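Local coordinates for putative peptidoglycan-binding/hydrolysing protein (Peptoclostridium difficile, PDB 5TV7) that probably binds peptidoglycan of the bacterial cell wall and may hydrolyse it, at residues Ile93-Asn98 against Ala121-Thr126. Sequence-based numbering, arbitrary orientation.
Sequences ITIMSN and AQIMLT
Met-124, built as selenomethionine, reaches out from helix 121-126 to meet Ile-93 and Ile-95 of the strand, and it is the side chain to trace. Its CB leads off toward the strand but stops short of touching it. CG is the first atom to arrive, 4.3 Å from CD1 of Ile-95. Next comes SE, which sits over the two methyls of Ile-93, 4.0 Å from both its CG2 and its CD1. A bend at the last torsion (chi3 -73°) then keeps CE beside the same isoleucine, 3.9 Å from Ile-93 CD1, where the two side chains meet tip to tip. Trp-166 and Thr-173 of helix 163-173 also touch Met-124, which brings a second helix of the domain to the same side chain. Here the five-stranded antiparallel sheet meets the three-helix peptidoglycan-binding domain: helix 116-127 is the first of the three, and segment 121-126 of it runs at 75° to strand 93-96, the two short axes 10.0 Å apart at their closest. Ile-93 and Ile-95 both direct their side chains at the helix, whereas Thr-94 between them bonds through its hydroxyl to Thr-102 of the adjacent strand. The residue before Met-124, Ile-123, extends its CD1 obliquely across Ile-95 and comes within 3.8 Å of CG2 there. All four touching residues are buried and the meeting surfaces are wholly apolar. Gln-122 points elsewhere, its amide held by Ser-136 N and Thr-142 OG1, while its backbone O accepts from Thr-126 OG1 at 2.7 Å and, on the opposite face, from the Thr-126 N-H.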
loop_
_atom_site.group_PDB
_atom_site.type_symbol
_atom_site.label_atom_id
_atom_site.label_comp_id
_atom_site.label_asym_id
_atom_site.label_seq_id
_atom_site.Cartn_x
_atom_site.Cartn_y
_atom_site.Cartn_z
ATOM N N ILE A 93 -5.935 -8.823 -8.714
ATOM C CA ILE A 93 -6.340 -7.534 -8.169
ATOM C C ILE A 93 -5.656 -6.476 -9.010
ATOM O O ILE A 93 -4.445 -6.539 -9.236
ATOM C CB ILE A 93 -5.944 -7.361 -6.690
ATOM C CG1 ILE A 93 -6.852 -8.241 -5.828
ATOM C CG2 ILE A 93 -6.084 -5.891 -6.251
ATOM C CD1 ILE A 93 -6.476 -8.263 -4.368
ATOM N N THR A 94 -6.434 -5.498 -9.451
ATOM C CA THR A 94 -5.900 -4.402 -10.244
ATOM C C THR A 94 -6.067 -3.108 -9.478
ATOM O O THR A 94 -7.156 -2.803 -8.991
ATOM C CB THR A 94 -6.627 -4.277 -11.603
ATOM O OG1 THR A 94 -6.565 -5.534 -12.269
ATOM C CG2 THR A 94 -5.969 -3.207 -12.496
ATOM N N ILE A 95 -4.958 -2.395 -9.324
ATOM C CA ILE A 95 -4.937 -1.072 -8.750
ATOM C C ILE A 95 -5.011 -0.116 -9.958
ATOM O O ILE A 95 -4.131 -0.122 -10.818
ATOM C CB ILE A 95 -3.652 -0.828 -7.938
ATOM C CG1 ILE A 95 -3.528 -1.861 -6.795
ATOM C CG2 ILE A 95 -3.624 0.604 -7.395
ATOM C CD1 ILE A 95 -4.643 -1.841 -5.766
HETATM N N MSE A 96 -6.067 0.687 -10.010
HETATM C CA MSE A 96 -6.331 1.583 -11.142
HETATM C C MSE A 96 -6.153 3.048 -10.833
HETATM O O MSE A 96 -6.663 3.555 -9.846
HETATM C CB MSE A 96 -7.779 1.367 -11.604
HETATM C CG MSE A 96 -8.206 -0.097 -11.475
HETATM SE SE MSE A 96 -9.916 -0.473 -12.383
HETATM C CE MSE A 96 -11.075 0.018 -10.852
ATOM N N SER A 97 -5.388 3.715 -11.688
ATOM C CA SER A 97 -5.166 5.159 -11.644
ATOM C C SER A 97 -5.165 5.525 -13.127
ATOM O O SER A 97 -6.059 5.084 -13.860
ATOM C CB SER A 97 -3.842 5.475 -10.966
ATOM O OG SER A 97 -2.773 4.827 -11.623
ATOM N N ASN A 98 -4.203 6.319 -13.582
ATOM C CA ASN A 98 -4.083 6.535 -15.032
ATOM C C ASN A 98 -3.440 5.276 -15.616
ATOM O O ASN A 98 -3.592 4.974 -16.800
ATOM C CB ASN A 98 -3.254 7.773 -15.373
ATOM C CG ASN A 98 -1.896 7.769 -14.720
ATOM O OD1 ASN A 98 -1.712 7.201 -13.646
ATOM N ND2 ASN A 98 -0.941 8.428 -15.350
ATOM N N ALA A 121 -0.775 -4.026 -1.841
ATOM C CA ALA A 121 -1.244 -4.330 -0.486
ATOM C C ALA A 121 -1.252 -3.072 0.377
ATOM O O ALA A 121 -2.173 -2.857 1.146
ATOM C CB ALA A 121 -0.376 -5.410 0.154
ATOM N N GLN A 122 -0.233 -2.226 0.217
ATOM C CA GLN A 122 -0.133 -1.001 1.004
ATOM C C GLN A 122 -1.253 -0.027 0.671
ATOM O O GLN A 122 -1.778 0.640 1.556
ATOM C CB GLN A 122 1.243 -0.348 0.813
ATOM C CG GLN A 122 2.327 -1.134 1.540
ATOM C CD GLN A 122 3.737 -0.718 1.186
ATOM O OE1 GLN A 122 4.004 -0.140 0.118
ATOM N NE2 GLN A 122 4.664 -1.038 2.077
ATOM N N ILE A 123 -1.594 0.058 -0.607
ATOM C CA ILE A 123 -2.677 0.899 -1.037
ATOM C C ILE A 123 -3.989 0.418 -0.418
ATOM O O ILE A 123 -4.716 1.209 0.145
ATOM C CB ILE A 123 -2.768 0.965 -2.561
ATOM C CG1 ILE A 123 -1.632 1.855 -3.074
ATOM C CG2 ILE A 123 -4.118 1.525 -2.987
ATOM C CD1 ILE A 123 -1.366 1.737 -4.549
HETATM N N MSE A 124 -4.250 -0.874 -0.488
HETATM C CA MSE A 124 -5.487 -1.438 0.074
HETATM C C MSE A 124 -5.562 -1.298 1.584
HETATM O O MSE A 124 -6.615 -0.945 2.130
HETATM C CB MSE A 124 -5.604 -2.895 -0.373
HETATM C CG MSE A 124 -5.944 -2.917 -1.859
HETATM SE SE MSE A 124 -6.407 -4.727 -2.449
HETATM C CE MSE A 124 -4.617 -5.471 -2.398
ATOM N N LEU A 125 -4.455 -1.559 2.270
ATOM C CA LEU A 125 -4.410 -1.417 3.737
ATOM C C LEU A 125 -4.659 0.042 4.119
ATOM O O LEU A 125 -5.421 0.330 5.054
ATOM C CB LEU A 125 -3.079 -1.903 4.294
ATOM C CG LEU A 125 -2.833 -3.402 4.241
ATOM C CD1 LEU A 125 -1.357 -3.711 4.455
ATOM C CD2 LEU A 125 -3.683 -4.118 5.281
ATOM N N THR A 126 -4.061 0.962 3.363
ATOM C CA THR A 126 -4.266 2.385 3.625
ATOM C C THR A 126 -5.746 2.791 3.444
ATOM O O THR A 126 -6.260 3.576 4.240
ATOM C CB THR A 126 -3.327 3.259 2.789
ATOM O OG1 THR A 126 -1.973 2.874 3.058
ATOM C CG2 THR A 126 -3.503 4.712 3.140
#